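Local coordinates for particle-associated glycoside hydrolase (Acinetobacter phage Fri1, PDB 6C72), which is a trimeric phage tailspike and capsular polysaccharide depolymerase that probably degrades the Acinetobacter baumannii capsule during virus entry, at residues 148-152 with 177-181; 97-103 with 131-136; 481-485 with 583-588. One frame throughout, in Å; residues are numbered along the deposited sequence.

Interaction 1 (148-152 with 177-181). With ZN (zinc ion), chain O.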
ATOM      1  N   ARG A 148     -21.023  13.594 -18.334  1.00 27.47           N
ATOM      2  CA  ARG A 148     -21.118  12.160 -18.565  1.00 27.72           C
ATOM      3  C   ARG A 148     -21.677  11.889 -19.956  1.00 27.54           C
ATOM      4  O   ARG A 148     -22.711  12.443 -20.333  1.00 27.70           O
ATOM      5  CB  ARG A 148     -21.994  11.492 -17.492  1.00 28.55           C
ATOM      6  CG  ARG A 148     -22.032   9.972 -17.588  1.00 29.16           C
ATOM      7  CD  ARG A 148     -22.822   9.349 -16.436  1.00 30.32           C
ATOM      8  NE  ARG A 148     -24.237   9.702 -16.490  1.00 30.67           N
ATOM      9  CZ  ARG A 148     -25.048   9.734 -15.436  1.00 31.57           C
ATOM     10  NH1 ARG A 148     -24.584   9.439 -14.228  1.00 32.24           N
ATOM     11  NH2 ARG A 148     -26.323  10.077 -15.589  1.00 31.99           N
ATOM     12  N   GLY A 149     -20.993  11.033 -20.716  1.00 31.32           N
ATOM     13  CA  GLY A 149     -21.461  10.626 -22.022  1.00 31.49           C
ATOM     14  C   GLY A 149     -22.319   9.374 -21.969  1.00 31.57           C
ATOM     15  O   GLY A 149     -22.698   8.878 -20.907  1.00 31.60           O
ATOM     16  N   THR A 150     -22.608   8.851 -23.160  1.00 30.85           N
ATOM     17  CA  THR A 150     -23.472   7.694 -23.358  1.00 30.99           C
ATOM     18  C   THR A 150     -22.694   6.643 -24.136  1.00 31.04           C
ATOM     19  O   THR A 150     -22.243   6.905 -25.253  1.00 31.13           O
ATOM     20  CB  THR A 150     -24.745   8.082 -24.125  1.00 31.11           C
ATOM     21  OG1 THR A 150     -25.466   9.104 -23.415  1.00 31.14           O
ATOM     22  CG2 THR A 150     -25.658   6.868 -24.350  1.00 31.32           C
ATOM     23  N   PHE A 151     -22.541   5.457 -23.553  1.00 28.53           N
ATOM     24  CA  PHE A 151     -21.938   4.356 -24.293  1.00 28.35           C
ATOM     25  C   PHE A 151     -22.787   4.022 -25.524  1.00 29.29           C
ATOM     26  O   PHE A 151     -24.020   4.122 -25.507  1.00 29.94           O
ATOM     27  CB  PHE A 151     -21.793   3.109 -23.406  1.00 27.72           C
ATOM     28  CG  PHE A 151     -20.763   3.252 -22.301  1.00 26.88           C
ATOM     29  CD1 PHE A 151     -19.414   3.309 -22.593  1.00 26.46           C
ATOM     30  CD2 PHE A 151     -21.156   3.322 -20.970  1.00 26.62           C
ATOM     31  CE1 PHE A 151     -18.477   3.445 -21.580  1.00 25.80           C
ATOM     32  CE2 PHE A 151     -20.233   3.470 -19.955  1.00 25.98           C
ATOM     33  CZ  PHE A 151     -18.888   3.525 -20.253  1.00 25.55           C
ATOM     34  N   ASP A 152     -22.114   3.633 -26.605  1.00 31.40           N
ATOM     35  CA  ASP A 152     -22.844   3.113 -27.738  1.00 31.58           C
ATOM     36  C   ASP A 152     -23.441   1.759 -27.362  1.00 31.72           C
ATOM     37  O   ASP A 152     -23.119   1.171 -26.326  1.00 31.71           O
ATOM     38  CB  ASP A 152     -21.944   3.030 -28.975  1.00 31.81           C
ATOM     39  CG  ASP A 152     -22.735   3.202 -30.284  1.00 32.45           C
ATOM     40  OD1 ASP A 152     -23.986   3.202 -30.239  1.00 32.78           O
ATOM     41  OD2 ASP A 152     -22.117   3.375 -31.356  1.00 32.76           O
ATOM     42  N   HIS A 177     -17.525   3.680 -27.100  1.00 30.02           N
ATOM     43  CA  HIS A 177     -18.046   4.980 -26.710  1.00 29.72           C
ATOM     44  C   HIS A 177     -19.060   5.471 -27.735  1.00 29.75           C
ATOM     45  O   HIS A 177     -18.925   5.226 -28.939  1.00 30.03           O
ATOM     46  CB  HIS A 177     -16.905   5.980 -26.538  1.00 29.87           C
ATOM     47  CG  HIS A 177     -16.094   5.743 -25.303  1.00 29.68           C
ATOM     48  ND1 HIS A 177     -16.607   5.923 -24.037  1.00 29.15           N
ATOM     49  CD2 HIS A 177     -14.824   5.308 -25.138  1.00 29.95           C
ATOM     50  CE1 HIS A 177     -15.685   5.616 -23.145  1.00 28.99           C
ATOM     51  NE2 HIS A 177     -14.593   5.241 -23.786  1.00 29.50           N
ATOM     52  N   GLY A 178     -20.111   6.120 -27.245  1.00 29.35           N
ATOM     53  CA  GLY A 178     -21.105   6.708 -28.123  1.00 30.45           C
ATOM     54  C   GLY A 178     -21.008   8.223 -28.172  1.00 30.79           C
ATOM     55  O   GLY A 178     -21.505   8.852 -29.103  1.00 31.81           O
ATOM     56  N   THR A 179     -20.377   8.821 -27.171  1.00 31.57           N
ATOM     57  CA  THR A 179     -20.201  10.261 -27.105  1.00 31.61           C
ATOM     58  C   THR A 179     -18.764  10.589 -27.495  1.00 31.96           C
ATOM     59  O   THR A 179     -17.823  10.053 -26.900  1.00 32.01           O
ATOM     60  CB  THR A 179     -20.518  10.777 -25.702  1.00 31.32           C
ATOM     61  OG1 THR A 179     -21.854  10.411 -25.351  1.00 31.14           O
ATOM     62  CG2 THR A 179     -20.379  12.306 -25.637  1.00 31.39           C
ATOM     63  N   PHE A 180     -18.598  11.456 -28.495  1.00 30.72           N
ATOM     64  CA  PHE A 180     -17.280  11.902 -28.942  1.00 30.59           C
ATOM     65  C   PHE A 180     -17.191  13.412 -28.748  1.00 30.86           C
ATOM     66  O   PHE A 180     -17.790  14.184 -29.511  1.00 31.90           O
ATOM     67  CB  PHE A 180     -17.026  11.519 -30.400  1.00 31.43           C
ATOM     68  CG  PHE A 180     -17.066  10.043 -30.646  1.00 31.26           C
ATOM     69  CD1 PHE A 180     -15.934   9.265 -30.440  1.00 30.55           C
ATOM     70  CD2 PHE A 180     -18.232   9.427 -31.101  1.00 31.90           C
ATOM     71  CE1 PHE A 180     -15.974   7.899 -30.664  1.00 30.46           C
ATOM     72  CE2 PHE A 180     -18.277   8.064 -31.326  1.00 31.77           C
ATOM     73  CZ  PHE A 180     -17.156   7.301 -31.118  1.00 31.06           C
ATOM     74  N   TRP A 181     -16.386  13.828 -27.776  1.00 30.00           N
ATOM     75  CA  TRP A 181     -16.380  15.207 -27.298  1.00 30.12           C
ATOM     76  C   TRP A 181     -15.163  15.931 -27.870  1.00 30.24           C
ATOM     77  O   TRP A 181     -14.017  15.584 -27.554  1.00 29.51           O
ATOM     78  CB  TRP A 181     -16.385  15.208 -25.774  1.00 29.21           C
ATOM     79  CG  TRP A 181     -16.642  16.526 -25.138  1.00 29.41           C
ATOM     80  CD1 TRP A 181     -17.012  17.674 -25.750  1.00 30.34           C
ATOM     81  CD2 TRP A 181     -16.521  16.831 -23.744  1.00 28.74           C
ATOM     82  NE1 TRP A 181     -17.137  18.679 -24.832  1.00 30.28           N
ATOM     83  CE2 TRP A 181     -16.847  18.187 -23.588  1.00 29.31           C
ATOM     84  CE3 TRP A 181     -16.160  16.086 -22.612  1.00 27.82           C
ATOM     85  CZ2 TRP A 181     -16.820  18.827 -22.343  1.00 28.97           C
ATOM     86  CZ3 TRP A 181     -16.136  16.720 -21.376  1.00 27.51           C
ATOM     87  CH2 TRP A 181     -16.464  18.076 -21.252  1.00 28.08           C
TER
HETATM   88 ZN    ZN O 812     -24.438   3.289 -32.533  0.58 69.05          ZN
HETATM   89  O   HOH W   1     -19.444   7.122 -24.616  1.00 25.78           O
HETATM   90  O   HOH W   2     -20.177   4.903 -31.481  1.00 31.89           O
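Phe-151 and His-177 run alongside each other, their side chains pointing the same way from two backbones joined by a single beta bridge. In both residues CG stands anti to the carbonyl carbon (chi1 -69° and -73°), which carries the two rings out together. Their planes are near parallel, 23° apart, yet slid so far that the centroids are 5.7 Å apart. Little ring overlap results, and the closest approach is from CE1 of Phe-151 to CE1 of His-177, 3.9 Å. Asn-144 of a second subunit packs against Phe-151, placing this pair close to a subunit boundary.

Thr-179 meets the other backbone with its hydroxyl. Its OG1 takes the hydrogen of Thr-150 N in a fairly straight bond of 2.8 Å, with CA of Gly-149 also lying against the oxygen. The same hydroxyl bonds to the carbonyl of Pro-131, so one side-chain atom bridges two backbone segments. Thr-150 turns its own OG1 to the carbonyl of Leu-130. From Gly-178 N to Thr-150 O there is a weaker, bent link of 3.0 Å.

Two waters also link the segments. One molecule lies in the plane of the His-177 ring at its edge, 3.1 Å from ND1, and accepts from Thr-179 N while donating weakly to Thr-150 O. A second donates to His-177 O and lies unusually close to Asp-152 OD2. Asp-152 CB packs 3.7 Å from that carbonyl oxygen of His-177. The Asp-152 carboxylate binds a zinc ion unevenly through both oxygens, OD1 at 2.3 Å and OD2 at 2.6 Å, while Lys-132 gives OD1 a weak hydrogen bond. The carboxylate is thus shared among metal, water and lysine, which ties an ion site to a beta-helix turn held by backbone, hydroxyl and bridging water.

Interaction 2 (97-103 with 131-136). With ZN (zinc ion), chain Q; ZN (zinc ion), chain D.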
ATOM      1  N   LEU A  97     -28.939  21.181 -27.132  1.00 38.94           N
ATOM      2  CA  LEU A  97     -27.800  20.537 -27.774  1.00 38.36           C
ATOM      3  C   LEU A  97     -28.280  19.502 -28.794  1.00 38.97           C
ATOM      4  O   LEU A  97     -29.189  18.717 -28.517  1.00 39.99           O
ATOM      5  CB  LEU A  97     -26.910  19.888 -26.719  1.00 38.05           C
ATOM      6  CG  LEU A  97     -25.565  19.378 -27.230  1.00 37.31           C
ATOM      7  CD1 LEU A  97     -24.444  20.062 -26.459  1.00 36.47           C
ATOM      8  CD2 LEU A  97     -25.483  17.881 -27.080  1.00 37.87           C
ATOM      9  N   ARG A  98     -27.692  19.521 -29.988  1.00 50.51           N
ATOM     10  CA  ARG A  98     -28.119  18.611 -31.041  1.00 51.10           C
ATOM     11  C   ARG A  98     -27.430  17.262 -30.873  1.00 51.39           C
ATOM     12  O   ARG A  98     -26.199  17.191 -30.824  1.00 50.75           O
ATOM     13  CB  ARG A  98     -27.817  19.201 -32.422  1.00 50.86           C
ATOM     14  CG  ARG A  98     -28.775  20.310 -32.891  1.00 51.01           C
ATOM     15  CD  ARG A  98     -28.364  20.894 -34.263  1.00 51.12           C
ATOM     16  NE  ARG A  98     -28.466  19.910 -35.349  1.00 51.10           N
ATOM     17  CZ  ARG A  98     -28.196  20.156 -36.634  1.00 51.27           C
ATOM     18  NH1 ARG A  98     -27.799  21.370 -37.018  1.00 51.56           N
ATOM     19  NH2 ARG A  98     -28.338  19.187 -37.539  1.00 51.30           N
ATOM     20  N   ALA A  99     -28.222  16.193 -30.804  1.00 34.98           N
ATOM     21  CA  ALA A  99     -27.712  14.856 -30.514  1.00 33.80           C
ATOM     22  C   ALA A  99     -27.374  14.077 -31.787  1.00 34.12           C
ATOM     23  O   ALA A  99     -27.758  14.447 -32.901  1.00 35.49           O
ATOM     24  CB  ALA A  99     -28.721  14.058 -29.690  1.00 34.10           C
ATOM     25  N   GLU A 100     -26.634  12.984 -31.595  1.00 35.68           N
ATOM     26  CA  GLU A 100     -26.332  11.999 -32.639  1.00 36.21           C
ATOM     27  C   GLU A 100     -25.770  12.626 -33.910  1.00 35.50           C
ATOM     28  O   GLU A 100     -25.975  12.118 -35.010  1.00 35.97           O
ATOM     29  CB  GLU A 100     -27.560  11.160 -32.971  1.00 37.07           C
ATOM     30  CG  GLU A 100     -28.205  10.561 -31.757  1.00 38.08           C
ATOM     31  CD  GLU A 100     -28.396   9.069 -31.899  1.00 39.18           C
ATOM     32  OE1 GLU A 100     -27.394   8.327 -31.753  1.00 39.54           O
ATOM     33  OE2 GLU A 100     -29.544   8.640 -32.179  1.00 39.51           O
ATOM     34  N   LEU A 101     -25.049  13.730 -33.777  1.00 33.32           N
ATOM     35  CA  LEU A 101     -24.410  14.341 -34.928  1.00 33.98           C
ATOM     36  C   LEU A 101     -23.174  13.540 -35.326  1.00 32.95           C
ATOM     37  O   LEU A 101     -22.547  12.877 -34.501  1.00 32.16           O
ATOM     38  CB  LEU A 101     -24.050  15.792 -34.607  1.00 34.17           C
ATOM     39  CG  LEU A 101     -25.271  16.718 -34.498  1.00 35.62           C
ATOM     40  CD1 LEU A 101     -24.877  18.159 -34.195  1.00 35.98           C
ATOM     41  CD2 LEU A 101     -26.105  16.659 -35.786  1.00 37.61           C
ATOM     42  N   LEU A 102     -22.842  13.578 -36.611  1.00 40.68           N
ATOM     43  CA  LEU A 102     -21.620  12.955 -37.096  1.00 40.96           C
ATOM     44  C   LEU A 102     -20.445  13.923 -36.974  1.00 40.29           C
ATOM     45  O   LEU A 102     -20.619  15.128 -36.788  1.00 39.82           O
ATOM     46  CB  LEU A 102     -21.793  12.482 -38.536  1.00 42.00           C
ATOM     47  CG  LEU A 102     -22.987  11.541 -38.686  1.00 42.64           C
ATOM     48  CD1 LEU A 102     -23.297  11.246 -40.151  1.00 43.32           C
ATOM     49  CD2 LEU A 102     -22.722  10.261 -37.897  1.00 43.04           C
ATOM     50  N   GLU A 103     -19.230  13.379 -37.096  1.00 34.32           N
ATOM     51  CA  GLU A 103     -18.047  14.232 -37.021  1.00 34.14           C
ATOM     52  C   GLU A 103     -18.064  15.311 -38.098  1.00 34.86           C
ATOM     53  O   GLU A 103     -17.487  16.388 -37.905  1.00 34.84           O
ATOM     54  CB  GLU A 103     -16.767  13.397 -37.137  1.00 34.62           C
ATOM     55  CG  GLU A 103     -15.497  14.204 -36.870  1.00 34.79           C
ATOM     56  CD  GLU A 103     -14.249  13.352 -36.724  1.00 35.32           C
ATOM     57  OE1 GLU A 103     -14.205  12.244 -37.286  1.00 35.94           O
ATOM     58  OE2 GLU A 103     -13.316  13.778 -36.020  1.00 35.27           O
ATOM     59  N   PRO A 131     -25.588  13.231 -24.871  1.00 29.28           N
ATOM     60  CA  PRO A 131     -26.114  12.123 -25.672  1.00 29.90           C
ATOM     61  C   PRO A 131     -24.990  11.495 -26.488  1.00 29.28           C
ATOM     62  O   PRO A 131     -23.852  11.930 -26.464  1.00 28.48           O
ATOM     63  CB  PRO A 131     -27.134  12.817 -26.579  1.00 30.97           C
ATOM     64  CG  PRO A 131     -26.498  14.145 -26.832  1.00 30.61           C
ATOM     65  CD  PRO A 131     -25.814  14.530 -25.527  1.00 29.68           C
ATOM     66  N   LYS A 132     -25.342  10.482 -27.256  1.00 30.98           N
ATOM     67  CA  LYS A 132     -24.420   9.980 -28.260  1.00 30.47           C
ATOM     68  C   LYS A 132     -24.235  11.025 -29.362  1.00 29.61           C
ATOM     69  O   LYS A 132     -25.048  11.934 -29.536  1.00 30.35           O
ATOM     70  CB  LYS A 132     -24.940   8.672 -28.858  1.00 31.95           C
ATOM     71  CG  LYS A 132     -25.000   7.524 -27.859  1.00 33.34           C
ATOM     72  CD  LYS A 132     -25.233   6.210 -28.549  1.00 34.20           C
ATOM     73  CE  LYS A 132     -26.676   6.071 -28.962  1.00 34.03           C
ATOM     74  NZ  LYS A 132     -26.815   4.870 -29.802  1.00 33.79           N
ATOM     75  N   GLY A 133     -23.134  10.900 -30.087  1.00 32.79           N
ATOM     76  CA  GLY A 133     -22.834  11.758 -31.213  1.00 31.65           C
ATOM     77  C   GLY A 133     -21.517  12.490 -31.024  1.00 30.00           C
ATOM     78  O   GLY A 133     -20.877  12.424 -29.974  1.00 29.38           O
ATOM     79  N   HIS A 134     -21.118  13.186 -32.090  1.00 31.79           N
ATOM     80  CA  HIS A 134     -19.962  14.073 -32.045  1.00 30.78           C
ATOM     81  C   HIS A 134     -20.428  15.452 -31.607  1.00 30.26           C
ATOM     82  O   HIS A 134     -21.424  15.970 -32.123  1.00 30.69           O
ATOM     83  CB  HIS A 134     -19.256  14.141 -33.397  1.00 31.31           C
ATOM     84  CG  HIS A 134     -18.531  12.879 -33.760  1.00 31.84           C
ATOM     85  ND1 HIS A 134     -17.169  12.731 -33.619  1.00 31.72           N
ATOM     86  CD2 HIS A 134     -18.991  11.687 -34.218  1.00 32.76           C
ATOM     87  CE1 HIS A 134     -16.816  11.518 -34.004  1.00 32.43           C
ATOM     88  NE2 HIS A 134     -17.904  10.861 -34.363  1.00 33.06           N
ATOM     89  N   ILE A 135     -19.735  16.018 -30.625  1.00 33.79           N
ATOM     90  CA  ILE A 135     -20.096  17.294 -30.027  1.00 33.51           C
ATOM     91  C   ILE A 135     -18.863  18.185 -30.055  1.00 33.72           C
ATOM     92  O   ILE A 135     -17.837  17.845 -29.451  1.00 33.64           O
ATOM     93  CB  ILE A 135     -20.606  17.118 -28.590  1.00 33.06           C
ATOM     94  CG1 ILE A 135     -21.787  16.147 -28.571  1.00 33.79           C
ATOM     95  CG2 ILE A 135     -21.014  18.453 -28.004  1.00 32.99           C
ATOM     96  CD1 ILE A 135     -22.221  15.742 -27.188  1.00 34.07           C
ATOM     97  N   TYR A 136     -18.956  19.315 -30.750  1.00 33.02           N
ATOM     98  CA  TYR A 136     -17.903  20.328 -30.740  1.00 33.87           C
ATOM     99  C   TYR A 136     -18.342  21.403 -29.758  1.00 33.87           C
ATOM    100  O   TYR A 136     -19.179  22.249 -30.081  1.00 34.07           O
ATOM    101  CB  TYR A 136     -17.668  20.905 -32.130  1.00 34.87           C
ATOM    102  CG  TYR A 136     -17.126  19.914 -33.145  1.00 35.20           C
ATOM    103  CD1 TYR A 136     -15.755  19.756 -33.330  1.00 36.03           C
ATOM    104  CD2 TYR A 136     -17.986  19.156 -33.936  1.00 34.97           C
ATOM    105  CE1 TYR A 136     -15.252  18.870 -34.264  1.00 36.50           C
ATOM    106  CE2 TYR A 136     -17.491  18.260 -34.869  1.00 35.50           C
ATOM    107  CZ  TYR A 136     -16.124  18.121 -35.030  1.00 36.21           C
ATOM    108  OH  TYR A 136     -15.629  17.243 -35.969  1.00 36.90           O
TER
HETATM  109 ZN    ZN Q 814     -12.084  12.028 -36.658  1.00 59.49          ZN
HETATM  110 ZN    ZN D 801     -18.069   9.023 -35.113  1.00 35.61          ZN
HETATM  111  O   HOH W   3     -24.107  14.841 -31.268  1.00 30.29           O
HETATM  112  O   HOH W   4     -18.128   8.594 -37.224  1.00 36.49           O
HETATM  113  O   HOH W   5     -15.800   8.023 -34.691  1.00 32.51           O
HETATM  114  O   HOH W   6     -19.893   8.353 -34.666  1.00 31.53           O
HETATM  115  O   HOH W   7     -10.543  12.369 -35.430  1.00 31.58           O
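The His-134 ring carries the CB of Glu-103 over the centre of one face, a CH-pi contact of 3.6 Å to the centroid, and has Leu-101 O and a zinc-bound water at its edge. Phe-180 also stacks on this ring. His-182 bonds to ND1 of His-134, and NE2 of His-134 binds a zinc ion at 2.0 Å, so both ring nitrogens have partners that fix its rotation. Glu-103 is extended, CG anti to the backbone N (chi1 -172°), and carries its carboxylate to a second zinc ion, held by both oxygens; OE2 is also bonded to Ser-209. The Tyr-136 ring meets Glu-103 O near its plane, and OH donates in the carbonyl plane, on a lone pair, at 2.8 Å.

Two backbone bonds hold the segments: His-134 N to Leu-101 O, and Glu-100 N to Lys-132 O, 2.8 Å. At the other end of the contact, Leu-97 CD2 lies 3.7 Å from Pro-131 CD, and Ala-99 CB rests on the same proline. Here the loop between strand 89-91 and helix 110-122 lies along strand 133-140, near the start of the parallel beta-helix that forms the body of many phage tailspikes.

Interaction 3 (481-485 with 583-588)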
ATOM      1  N   ILE A 481      30.488 -19.209  26.476  1.00 54.19           N
ATOM      2  CA  ILE A 481      30.179 -19.048  27.895  1.00 54.41           C
ATOM      3  C   ILE A 481      30.401 -17.627  28.388  1.00 54.65           C
ATOM      4  O   ILE A 481      30.094 -17.330  29.548  1.00 54.85           O
ATOM      5  CB  ILE A 481      31.021 -20.041  28.722  1.00 54.14           C
ATOM      6  CG1 ILE A 481      30.973 -21.425  28.085  1.00 53.84           C
ATOM      7  CG2 ILE A 481      30.504 -20.168  30.145  1.00 54.34           C
ATOM      8  CD1 ILE A 481      29.584 -22.013  28.050  1.00 54.04           C
ATOM      9  N   ASN A 482      30.950 -16.745  27.551  1.00 39.20           N
ATOM     10  CA  ASN A 482      31.231 -15.351  27.933  1.00 39.42           C
ATOM     11  C   ASN A 482      32.207 -15.258  29.102  1.00 39.40           C
ATOM     12  O   ASN A 482      32.049 -14.427  29.997  1.00 39.67           O
ATOM     13  CB  ASN A 482      29.966 -14.554  28.267  1.00 39.70           C
ATOM     14  CG  ASN A 482      28.996 -14.493  27.129  1.00 39.68           C
ATOM     15  OD1 ASN A 482      29.379 -14.606  25.969  1.00 39.53           O
ATOM     16  ND2 ASN A 482      27.744 -14.192  27.444  1.00 39.78           N
ATOM     17  N   ASP A 483      33.201 -16.139  29.133  1.00 34.68           N
ATOM     18  CA  ASP A 483      34.261 -16.009  30.126  1.00 34.58           C
ATOM     19  C   ASP A 483      35.639 -16.039  29.479  1.00 34.09           C
ATOM     20  O   ASP A 483      36.618 -16.386  30.140  1.00 33.82           O
ATOM     21  CB  ASP A 483      34.146 -17.089  31.198  1.00 34.51           C
ATOM     22  CG  ASP A 483      34.227 -18.482  30.635  1.00 34.10           C
ATOM     23  OD1 ASP A 483      34.262 -18.643  29.398  1.00 33.90           O
ATOM     24  OD2 ASP A 483      34.252 -19.430  31.444  1.00 34.00           O
ATOM     25  N   ALA A 484      35.728 -15.732  28.191  1.00 27.31           N
ATOM     26  CA  ALA A 484      37.000 -15.655  27.490  1.00 26.65           C
ATOM     27  C   ALA A 484      36.837 -14.694  26.324  1.00 26.69           C
ATOM     28  O   ALA A 484      35.862 -14.804  25.568  1.00 26.92           O
ATOM     29  CB  ALA A 484      37.460 -17.039  27.000  1.00 26.81           C
ATOM     30  N   TYR A 485      37.761 -13.736  26.206  1.00 29.89           N
ATOM     31  CA  TYR A 485      37.644 -12.680  25.210  1.00 29.99           C
ATOM     32  C   TYR A 485      38.981 -12.392  24.547  1.00 29.12           C
ATOM     33  O   TYR A 485      40.036 -12.436  25.188  1.00 28.61           O
ATOM     34  CB  TYR A 485      37.093 -11.389  25.830  1.00 30.78           C
ATOM     35  CG  TYR A 485      35.711 -11.558  26.388  1.00 31.34           C
ATOM     36  CD1 TYR A 485      35.514 -12.060  27.664  1.00 31.49           C
ATOM     37  CD2 TYR A 485      34.594 -11.226  25.631  1.00 31.55           C
ATOM     38  CE1 TYR A 485      34.242 -12.237  28.172  1.00 31.79           C
ATOM     39  CE2 TYR A 485      33.318 -11.382  26.134  1.00 31.81           C
ATOM     40  CZ  TYR A 485      33.146 -11.883  27.407  1.00 31.92           C
ATOM     41  OH  TYR A 485      31.872 -12.039  27.914  1.00 32.09           O
ATOM     42  N   VAL A 583      44.289  -8.346  23.122  1.00 25.46           N
ATOM     43  CA  VAL A 583      44.017  -8.497  24.548  1.00 26.11           C
ATOM     44  C   VAL A 583      43.248  -9.797  24.760  1.00 26.59           C
ATOM     45  O   VAL A 583      42.202 -10.021  24.135  1.00 27.29           O
ATOM     46  CB  VAL A 583      43.227  -7.304  25.122  1.00 26.47           C
ATOM     47  CG1 VAL A 583      43.003  -7.478  26.619  1.00 26.69           C
ATOM     48  CG2 VAL A 583      43.931  -5.986  24.829  1.00 24.76           C
ATOM     49  N   PHE A 584      43.770 -10.639  25.649  1.00 30.62           N
ATOM     50  CA  PHE A 584      43.125 -11.866  26.096  1.00 31.17           C
ATOM     51  C   PHE A 584      42.621 -11.612  27.511  1.00 31.63           C
ATOM     52  O   PHE A 584      43.414 -11.250  28.387  1.00 30.60           O
ATOM     53  CB  PHE A 584      44.115 -13.037  26.098  1.00 30.27           C
ATOM     54  CG  PHE A 584      44.793 -13.283  24.777  1.00 29.97           C
ATOM     55  CD1 PHE A 584      45.783 -12.435  24.311  1.00 29.12           C
ATOM     56  CD2 PHE A 584      44.448 -14.389  24.002  1.00 30.37           C
ATOM     57  CE1 PHE A 584      46.398 -12.667  23.098  1.00 29.10           C
ATOM     58  CE2 PHE A 584      45.066 -14.630  22.785  1.00 29.95           C
ATOM     59  CZ  PHE A 584      46.041 -13.763  22.335  1.00 29.61           C
ATOM     60  N   SER A 585      41.326 -11.811  27.753  1.00 30.23           N
ATOM     61  CA  SER A 585      40.807 -11.553  29.090  1.00 30.97           C
ATOM     62  C   SER A 585      39.639 -12.482  29.372  1.00 32.12           C
ATOM     63  O   SER A 585      39.090 -13.117  28.469  1.00 32.38           O
ATOM     64  CB  SER A 585      40.376 -10.099  29.253  1.00 32.12           C
ATOM     65  OG  SER A 585      39.237  -9.829  28.462  1.00 33.33           O
ATOM     66  N   ALA A 586      39.239 -12.534  30.640  1.00 26.91           N
ATOM     67  CA  ALA A 586      38.088 -13.336  31.045  1.00 27.97           C
ATOM     68  C   ALA A 586      36.801 -12.531  31.133  1.00 29.58           C
ATOM     69  O   ALA A 586      35.725 -13.119  31.276  1.00 30.28           O
ATOM     70  CB  ALA A 586      38.352 -13.997  32.404  1.00 27.63           C
ATOM     71  N   LEU A 587      36.889 -11.210  31.087  1.00 33.71           N
ATOM     72  CA  LEU A 587      35.743 -10.332  31.223  1.00 34.68           C
ATOM     73  C   LEU A 587      35.896  -9.185  30.246  1.00 34.08           C
ATOM     74  O   LEU A 587      37.021  -8.776  29.933  1.00 33.41           O
ATOM     75  CB  LEU A 587      35.588  -9.755  32.635  1.00 35.61           C
ATOM     76  CG  LEU A 587      35.108 -10.677  33.745  1.00 36.10           C
ATOM     77  CD1 LEU A 587      35.181  -9.909  35.066  1.00 36.88           C
ATOM     78  CD2 LEU A 587      33.693 -11.195  33.462  1.00 36.44           C
ATOM     79  N   PRO A 588      34.785  -8.666  29.727  1.00 39.40           N
ATOM     80  CA  PRO A 588      34.883  -7.492  28.852  1.00 38.42           C
ATOM     81  C   PRO A 588      35.515  -6.292  29.538  1.00 37.99           C
ATOM     82  O   PRO A 588      36.208  -5.513  28.876  1.00 36.76           O
ATOM     83  CB  PRO A 588      33.422  -7.222  28.465  1.00 38.59           C
ATOM     84  CG  PRO A 588      32.712  -8.522  28.715  1.00 39.46           C
ATOM     85  CD  PRO A 588      33.403  -9.149  29.874  1.00 40.06           C
TER
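Backbone hydrogen bonds set the frame: Tyr-485 and Ser-585 form an antiparallel hydrogen-bonded pair, with Tyr-485 N reaching Ser-585 O at 2.7 Å and Ser-585 N returning to Tyr-485 O at 2.9 Å. CA-H...O contacts flank the pair, Phe-584 CA approaching Tyr-485 O at 3.3 Å. Farther along, Asp-483 and Ala-586 exchange a pair of such contacts, the CA of each facing the carbonyl oxygen of the other.

Aromatic packing centres on Tyr-485. With Tyr-485 CG anti to the carbonyl carbon (chi1 -62°), the ring swings across the end of the opposite strand. Pro-588 lies over one face, and CG of Pro-588 makes a CH-pi contact, 4.1 Å from the centroid of the Tyr-485 ring. The carbonyl oxygens of Ser-585 and Ala-586 sit at the ring's edge, in its plane, Ala-586 O lying 3.6 Å from Tyr-485 CE1. Within 583-588, Ser-585 OG donates to Leu-587 O at 2.9 Å, from above the carbonyl plane.

Contacts between subunits follow. Asn-492 of a third subunit bonds to Asp-483 O and packs on Ala-586, while Leu-471 of that subunit packs on Tyr-485. This is the end of an antiparallel strand pair, where strand 485-494 begins beside the close of strand 576-585, in the all-beta C-terminal domain of a trimeric tailspike.

Overall arrangement
Interactions 1 and 2 are neighbours, their centres about 9 Å apart, and involve adjacent parallel strands, 179-182 and 133-140. A probable hydrogen bond between Gly-178 O and Gly-133 N joins them. Both hold zinc ligands. Interaction 1 is buried and adds hydroxyl and water bonds; interaction 2 is only partly buried and has more apolar contact, its two zinc ligands being a buried histidine and a partly exposed glutamate. Interaction 3 lies on the opposite side of the chain's centre, about 81 Å from interaction 1 between centres. Also partly buried, it differs in its antiparallel pairing, its tyrosine-proline packing and its distance from any metal site.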